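Local coordinates for protein MarR family transcriptional regulator (Staphylococcus epidermidis, PDB 5HLI) that probably acts as a redox-sensing MarR-type transcription regulator that binds DNA through a winged helix-turn-helix domain and responds to oxidation by forming a disulfide, at residues L76-R87 with L97-Q108. The protein carries 1 engineered substitution. Residues are numbered along the deposited sequence; the frame is centred on the assembly and turned at random.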
ATOM      1  N   LEU A  76      -2.550 -23.812  -4.383  1.00 20.38           N
ATOM      2  CA  LEU A  76      -2.847 -24.914  -3.476  1.00 18.73           C
ATOM      3  C   LEU A  76      -1.804 -26.018  -3.589  1.00 22.21           C
ATOM      4  O   LEU A  76      -1.424 -26.627  -2.581  1.00 20.39           O
ATOM      5  CB  LEU A  76      -4.250 -25.453  -3.752  1.00 19.86           C
ATOM      6  CG  LEU A  76      -5.374 -24.537  -3.264  1.00 22.69           C
ATOM      7  CD1 LEU A  76      -6.717 -25.015  -3.777  1.00 27.79           C
ATOM      8  CD2 LEU A  76      -5.369 -24.467  -1.742  1.00 24.08           C
ATOM      9  N   LYS A  77      -1.328 -26.295  -4.806  1.00 20.83           N
ATOM     10  CA  LYS A  77      -0.244 -27.259  -4.963  1.00 21.67           C
ATOM     11  C   LYS A  77       0.999 -26.813  -4.207  1.00 22.82           C
ATOM     12  O   LYS A  77       1.663 -27.628  -3.553  1.00 22.76           O
ATOM     13  CB  LYS A  77       0.076 -27.461  -6.444  1.00 21.05           C
ATOM     14  CG  LYS A  77      -0.947 -28.288  -7.205  1.00 21.76           C
ATOM     15  CD  LYS A  77      -0.491 -28.515  -8.636  1.00 27.99           C
ATOM     16  CE  LYS A  77      -1.469 -29.390  -9.403  1.00 32.46           C
ATOM     17  NZ  LYS A  77      -1.019 -29.593 -10.808  1.00 38.28           N
ATOM     18  N   ARG A  78       1.327 -25.519  -4.276  1.00 22.64           N
ATOM     19  CA  ARG A  78       2.489 -25.011  -3.554  1.00 20.25           C
ATOM     20  C   ARG A  78       2.283 -25.090  -2.046  1.00 24.48           C
ATOM     21  O   ARG A  78       3.211 -25.430  -1.302  1.00 26.31           O
ATOM     22  CB  ARG A  78       2.789 -23.574  -3.984  1.00 20.19           C
ATOM     23  CG  ARG A  78       3.916 -22.909  -3.198  1.00 24.69           C
ATOM     24  CD  ARG A  78       5.211 -23.722  -3.266  1.00 25.98           C
ATOM     25  NE  ARG A  78       6.259 -23.156  -2.417  1.00 27.10           N
ATOM     26  CZ  ARG A  78       7.430 -23.742  -2.177  1.00 32.76           C
ATOM     27  NH1 ARG A  78       7.714 -24.914  -2.727  1.00 25.08           N
ATOM     28  NH2 ARG A  78       8.320 -23.153  -1.388  1.00 29.53           N
ATOM     29  N   LEU A  79       1.072 -24.780  -1.574  1.00 19.52           N
ATOM     30  CA  LEU A  79       0.797 -24.892  -0.146  1.00 21.96           C
ATOM     31  C   LEU A  79       0.840 -26.340   0.321  1.00 22.69           C
ATOM     32  O   LEU A  79       1.180 -26.605   1.480  1.00 24.96           O
ATOM     33  CB  LEU A  79      -0.555 -24.259   0.181  1.00 20.48           C
ATOM     34  CG  LEU A  79      -0.568 -22.729   0.186  1.00 22.15           C
ATOM     35  CD1 LEU A  79      -1.981 -22.196   0.371  1.00 21.40           C
ATOM     36  CD2 LEU A  79       0.355 -22.197   1.279  1.00 20.66           C
ATOM     37  N   GLU A  80       0.506 -27.290  -0.557  1.00 21.70           N
ATOM     38  CA  GLU A  80       0.635 -28.696  -0.188  1.00 23.15           C
ATOM     39  C   GLU A  80       2.096 -29.129  -0.189  1.00 26.05           C
ATOM     40  O   GLU A  80       2.540 -29.835   0.725  1.00 23.58           O
ATOM     41  CB  GLU A  80      -0.182 -29.573  -1.137  1.00 21.63           C
ATOM     42  CG  GLU A  80       0.061 -31.067  -0.952  1.00 25.01           C
ATOM     43  CD  GLU A  80      -0.767 -31.924  -1.891  1.00 31.00           C
ATOM     44  OE1 GLU A  80      -1.510 -32.799  -1.398  1.00 32.72           O
ATOM     45  OE2 GLU A  80      -0.678 -31.722  -3.121  1.00 26.62           O
ATOM     46  N   GLN A  81       2.857 -28.715  -1.206  1.00 24.15           N
ATOM     47  CA  GLN A  81       4.269 -29.077  -1.271  1.00 30.85           C
ATOM     48  C   GLN A  81       5.050 -28.515  -0.092  1.00 29.81           C
ATOM     49  O   GLN A  81       6.009 -29.143   0.370  1.00 27.97           O
ATOM     50  CB  GLN A  81       4.876 -28.593  -2.589  1.00 27.00           C
ATOM     51  CG  GLN A  81       4.402 -29.355  -3.818  1.00 36.91           C
ATOM     52  CD  GLN A  81       4.800 -30.819  -3.788  1.00 45.24           C
ATOM     53  OE1 GLN A  81       5.937 -31.159  -3.457  1.00 49.59           O
ATOM     54  NE2 GLN A  81       3.863 -31.697  -4.136  1.00 46.96           N
ATOM     55  N   SER A  82       4.659 -27.347   0.414  1.00 25.67           N
ATOM     56  CA  SER A  82       5.359 -26.715   1.524  1.00 26.35           C
ATOM     57  C   SER A  82       4.754 -27.064   2.878  1.00 28.32           C
ATOM     58  O   SER A  82       5.121 -26.446   3.882  1.00 27.10           O
ATOM     59  CB  SER A  82       5.392 -25.194   1.333  1.00 27.86           C
ATOM     60  OG  SER A  82       4.098 -24.676   1.091  1.00 25.51           O
ATOM     61  N   GLY A  83       3.834 -28.024   2.926  1.00 23.78           N
ATOM     62  CA  GLY A  83       3.385 -28.589   4.183  1.00 24.17           C
ATOM     63  C   GLY A  83       2.277 -27.849   4.897  1.00 25.87           C
ATOM     64  O   GLY A  83       2.094 -28.064   6.100  1.00 20.81           O
ATOM     65  N   TRP A  84       1.522 -26.995   4.203  1.00 25.42           N
ATOM     66  CA  TRP A  84       0.459 -26.230   4.849  1.00 21.43           C
ATOM     67  C   TRP A  84      -0.905 -26.901   4.747  1.00 24.09           C
ATOM     68  O   TRP A  84      -1.697 -26.837   5.694  1.00 21.50           O
ATOM     69  CB  TRP A  84       0.371 -24.828   4.241  1.00 22.29           C
ATOM     70  CG  TRP A  84       1.546 -23.951   4.527  1.00 18.72           C
ATOM     71  CD1 TRP A  84       2.718 -23.896   3.831  1.00 22.30           C
ATOM     72  CD2 TRP A  84       1.651 -22.975   5.568  1.00 18.37           C
ATOM     73  NE1 TRP A  84       3.553 -22.954   4.384  1.00 21.83           N
ATOM     74  CE2 TRP A  84       2.918 -22.373   5.451  1.00 19.71           C
ATOM     75  CE3 TRP A  84       0.797 -22.555   6.593  1.00 20.33           C
ATOM     76  CZ2 TRP A  84       3.354 -21.376   6.318  1.00 21.62           C
ATOM     77  CZ3 TRP A  84       1.229 -21.562   7.448  1.00 23.01           C
ATOM     78  CH2 TRP A  84       2.496 -20.985   7.308  1.00 21.58           C
ATOM     79  N   VAL A  85      -1.213 -27.519   3.607  1.00 20.87           N
ATOM     80  CA  VAL A  85      -2.525 -28.102   3.361  1.00 24.30           C
ATOM     81  C   VAL A  85      -2.347 -29.499   2.783  1.00 24.23           C
ATOM     82  O   VAL A  85      -1.265 -29.886   2.344  1.00 23.60           O
ATOM     83  CB  VAL A  85      -3.383 -27.247   2.400  1.00 22.34           C
ATOM     84  CG1 VAL A  85      -3.591 -25.839   2.952  1.00 21.99           C
ATOM     85  CG2 VAL A  85      -2.748 -27.205   1.017  1.00 22.04           C
ATOM     86  N   LYS A  86      -3.443 -30.251   2.779  1.00 23.89           N
ATOM     87  CA  LYS A  86      -3.560 -31.473   2.002  1.00 24.54           C
ATOM     88  C   LYS A  86      -4.562 -31.261   0.874  1.00 23.37           C
ATOM     89  O   LYS A  86      -5.540 -30.523   1.019  1.00 24.60           O
ATOM     90  CB  LYS A  86      -4.001 -32.655   2.872  1.00 27.34           C
ATOM     91  CG  LYS A  86      -2.984 -33.056   3.927  1.00 32.20           C
ATOM     92  CD  LYS A  86      -3.370 -34.360   4.604  1.00 32.76           C
ATOM     93  CE  LYS A  86      -2.248 -34.854   5.506  1.00 39.21           C
ATOM     94  NZ  LYS A  86      -0.987 -35.075   4.739  1.00 39.19           N
ATOM     95  N   ARG A  87      -4.302 -31.904  -0.258  1.00 23.16           N
ATOM     96  CA  ARG A  87      -5.196 -31.876  -1.407  1.00 23.28           C
ATOM     97  C   ARG A  87      -5.800 -33.260  -1.597  1.00 27.10           C
ATOM     98  O   ARG A  87      -5.074 -34.259  -1.622  1.00 25.88           O
ATOM     99  CB  ARG A  87      -4.453 -31.430  -2.670  1.00 24.90           C
ATOM    100  CG  ARG A  87      -4.067 -29.953  -2.657  1.00 22.93           C
ATOM    101  CD  ARG A  87      -3.094 -29.584  -3.771  1.00 22.79           C
ATOM    102  NE  ARG A  87      -3.635 -29.806  -5.108  1.00 26.80           N
ATOM    103  CZ  ARG A  87      -3.267 -30.799  -5.910  1.00 29.22           C
ATOM    104  NH1 ARG A  87      -2.349 -31.671  -5.509  1.00 28.53           N
ATOM    105  NH2 ARG A  87      -3.816 -30.922  -7.112  1.00 22.51           N
ATOM    106  N   LEU A  97     -12.222 -30.827  -5.240  1.00 27.37           N
ATOM    107  CA  LEU A  97     -10.895 -30.812  -4.640  1.00 27.15           C
ATOM    108  C   LEU A  97     -11.049 -30.283  -3.220  1.00 27.07           C
ATOM    109  O   LEU A  97     -11.329 -29.098  -3.021  1.00 26.23           O
ATOM    110  CB  LEU A  97      -9.925 -29.955  -5.451  1.00 24.22           C
ATOM    111  CG  LEU A  97      -8.471 -29.977  -4.964  1.00 26.09           C
ATOM    112  CD1 LEU A  97      -7.837 -31.338  -5.209  1.00 25.42           C
ATOM    113  CD2 LEU A  97      -7.659 -28.870  -5.627  1.00 21.74           C
ATOM    114  N   ILE A  98     -10.884 -31.163  -2.238  1.00 23.40           N
ATOM    115  CA  ILE A  98     -11.063 -30.800  -0.837  1.00 22.32           C
ATOM    116  C   ILE A  98      -9.713 -30.379  -0.268  1.00 24.87           C
ATOM    117  O   ILE A  98      -8.741 -31.140  -0.320  1.00 23.40           O
ATOM    118  CB  ILE A  98     -11.667 -31.961  -0.034  1.00 28.24           C
ATOM    119  CG1 ILE A  98     -13.057 -32.309  -0.574  1.00 31.23           C
ATOM    120  CG2 ILE A  98     -11.734 -31.607   1.446  1.00 29.72           C
ATOM    121  CD1 ILE A  98     -13.703 -33.485   0.119  1.00 38.33           C
ATOM    122  N   ILE A  99      -9.655 -29.165   0.275  1.00 21.07           N
ATOM    123  CA  ILE A  99      -8.435 -28.607   0.847  1.00 20.52           C
ATOM    124  C   ILE A  99      -8.553 -28.653   2.362  1.00 25.93           C
ATOM    125  O   ILE A  99      -9.518 -28.129   2.932  1.00 22.62           O
ATOM    126  CB  ILE A  99      -8.198 -27.169   0.358  1.00 21.52           C
ATOM    127  CG1 ILE A  99      -8.197 -27.126  -1.171  1.00 21.23           C
ATOM    128  CG2 ILE A  99      -6.893 -26.618   0.922  1.00 22.60           C
ATOM    129  CD1 ILE A  99      -7.132 -28.001  -1.806  1.00 18.72           C
ATOM    130  N   THR A 100      -7.578 -29.279   3.017  1.00 22.07           N
ATOM    131  CA  THR A 100      -7.592 -29.430   4.465  1.00 23.39           C
ATOM    132  C   THR A 100      -6.247 -29.004   5.030  1.00 21.09           C
ATOM    133  O   THR A 100      -5.199 -29.415   4.524  1.00 25.73           O
ATOM    134  CB  THR A 100      -7.898 -30.878   4.869  1.00 28.59           C
ATOM    135  OG1 THR A 100      -9.010 -31.363   4.103  1.00 27.72           O
ATOM    136  CG2 THR A 100      -8.241 -30.955   6.348  1.00 32.93           C
ATOM    137  N   LEU A 101      -6.281 -28.184   6.076  1.00 21.58           N
ATOM    138  CA  LEU A 101      -5.054 -27.788   6.754  1.00 26.46           C
ATOM    139  C   LEU A 101      -4.353 -29.006   7.342  1.00 24.97           C
ATOM    140  O   LEU A 101      -4.991 -29.891   7.917  1.00 27.44           O
ATOM    141  CB  LEU A 101      -5.365 -26.783   7.865  1.00 24.77           C
ATOM    142  CG  LEU A 101      -5.816 -25.375   7.466  1.00 25.76           C
ATOM    143  CD1 LEU A 101      -6.465 -24.677   8.650  1.00 23.79           C
ATOM    144  CD2 LEU A 101      -4.637 -24.563   6.950  1.00 21.51           C
ATOM    145  N   THR A 102      -3.034 -29.058   7.185  1.00 22.99           N
ATOM    146  CA  THR A 102      -2.252 -30.036   7.922  1.00 29.24           C
ATOM    147  C   THR A 102      -2.208 -29.646   9.398  1.00 30.04           C
ATOM    148  O   THR A 102      -2.627 -28.552   9.793  1.00 25.45           O
ATOM    149  CB  THR A 102      -0.832 -30.138   7.360  1.00 29.70           C
ATOM    150  OG1 THR A 102      -0.162 -28.878   7.506  1.00 27.75           O
ATOM    151  CG2 THR A 102      -0.865 -30.519   5.887  1.00 26.67           C
ATOM    152  N   ASP A 103      -1.707 -30.566  10.226  1.00 32.40           N
ATOM    153  CA  ASP A 103      -1.462 -30.225  11.625  1.00 30.87           C
ATOM    154  C   ASP A 103      -0.544 -29.016  11.731  1.00 27.75           C
ATOM    155  O   ASP A 103      -0.786 -28.110  12.539  1.00 29.11           O
ATOM    156  CB  ASP A 103      -0.860 -31.419  12.369  1.00 35.13           C
ATOM    157  CG  ASP A 103      -1.859 -32.539  12.581  1.00 42.36           C
ATOM    158  OD1 ASP A 103      -3.076 -32.268  12.534  1.00 42.79           O
ATOM    159  OD2 ASP A 103      -1.425 -33.691  12.804  1.00 52.35           O
ATOM    160  N   ASN A 104       0.506 -28.976  10.909  1.00 26.57           N
ATOM    161  CA  ASN A 104       1.394 -27.819  10.895  1.00 28.07           C
ATOM    162  C   ASN A 104       0.666 -26.566  10.418  1.00 25.47           C
ATOM    163  O   ASN A 104       0.821 -25.492  11.008  1.00 29.11           O
ATOM    164  CB  ASN A 104       2.611 -28.107  10.018  1.00 28.14           C
ATOM    165  CG  ASN A 104       3.421 -26.861   9.719  1.00 32.36           C
ATOM    166  OD1 ASN A 104       4.092 -26.320  10.596  1.00 35.67           O
ATOM    167  ND2 ASN A 104       3.370 -26.407   8.473  1.00 32.03           N
ATOM    168  N   GLY A 105      -0.135 -26.685   9.356  1.00 28.40           N
ATOM    169  CA  GLY A 105      -0.887 -25.534   8.875  1.00 27.64           C
ATOM    170  C   GLY A 105      -1.822 -24.965   9.926  1.00 29.11           C
ATOM    171  O   GLY A 105      -2.001 -23.748  10.023  1.00 30.40           O
ATOM    172  N   GLN A 106      -2.426 -25.836  10.731  1.00 29.33           N
ATOM    173  CA  GLN A 106      -3.275 -25.370  11.820  1.00 30.57           C
ATOM    174  C   GLN A 106      -2.450 -24.692  12.909  1.00 30.58           C
ATOM    175  O   GLN A 106      -2.810 -23.612  13.396  1.00 32.87           O
ATOM    176  CB  GLN A 106      -4.071 -26.547  12.388  1.00 36.34           C
ATOM    177  CG  GLN A 106      -5.203 -26.134  13.318  1.00 44.55           C
ATOM    178  CD  GLN A 106      -6.421 -25.645  12.563  1.00 38.37           C
ATOM    179  OE1 GLN A 106      -7.133 -26.431  11.945  1.00 50.22           O
ATOM    180  NE2 GLN A 106      -6.663 -24.345  12.606  1.00 43.33           N
ATOM    181  N   GLN A 107      -1.334 -25.312  13.302  1.00 30.69           N
ATOM    182  CA  GLN A 107      -0.499 -24.743  14.357  1.00 33.51           C
ATOM    183  C   GLN A 107       0.132 -23.423  13.932  1.00 35.28           C
ATOM    184  O   GLN A 107       0.385 -22.559  14.778  1.00 33.68           O
ATOM    185  CB  GLN A 107       0.590 -25.737  14.762  1.00 33.13           C
ATOM    186  CG  GLN A 107       0.064 -27.009  15.408  1.00 39.56           C
ATOM    187  CD  GLN A 107       1.003 -28.191  15.229  1.00 49.04           C
ATOM    188  OE1 GLN A 107       2.124 -28.042  14.741  1.00 47.20           O
ATOM    189  NE2 GLN A 107       0.546 -29.373  15.629  1.00 47.03           N
ATOM    190  N   GLN A 108       0.395 -23.247  12.637  1.00 29.58           N
ATOM    191  CA  GLN A 108       1.051 -22.031  12.175  1.00 30.34           C
ATOM    192  C   GLN A 108       0.156 -20.801  12.246  1.00 28.24           C
ATOM    193  O   GLN A 108       0.670 -19.687  12.104  1.00 30.99           O
ATOM    194  CB  GLN A 108       1.557 -22.216  10.743  1.00 30.89           C
ATOM    195  CG  GLN A 108       2.779 -23.119  10.605  1.00 34.39           C
ATOM    196  CD  GLN A 108       4.076 -22.427  10.986  1.00 35.32           C
ATOM    197  OE1 GLN A 108       4.239 -21.965  12.112  1.00 41.20           O
ATOM    198  NE2 GLN A 108       5.005 -22.354  10.040  1.00 38.67           N
TER
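The carbonyl oxygen of Gly-83 is gripped from opposite faces of its plane by two side chains at the start of helix 103-117. Thr-102 OG1 donates to Gly-83 O at 2.8 Å, and Asn-104 ND2 reaches the same oxygen at 3.2 Å. With chi1 at 62°, Thr-102 OG1 sits between its own backbone N and carbonyl carbon, where it also accepts from Gly-105 N (2.9 Å) as the N-cap. One hydroxyl thus ties the helix start to the Schellman turn, with Gly-83 at C-prime, that ends helix 69-81. Thr-102 N bonds to Trp-84 O, and Trp-84 CZ3 meets Gln-108 CB at 3.4 Å, the indole and the Gln-108 amide planes 20° apart. Beyond the turn strands 85-89 and 97-101 pair as an antiparallel hairpin, Lys-86 and Thr-100 exchanging both backbone bonds. On the sheet face that Ile-99 shares with Arg-87, Ile-99 CD1 packs against Leu-76 CD1 (3.6 Å) and Arg-87 CG (3.7 Å), while Arg-87 NH1 forms a salt bridge with Glu-80 OE2. The hairpin is the wing of the winged helix-turn-helix domain, joined here to helices 69-81 and 103-117: strand 97-101 lies between strands 85-89 and 56-57, Ile-99 also touches Ile-61 of helix 58-65, and Trp-84 and Val-85 rest on helix 41-52.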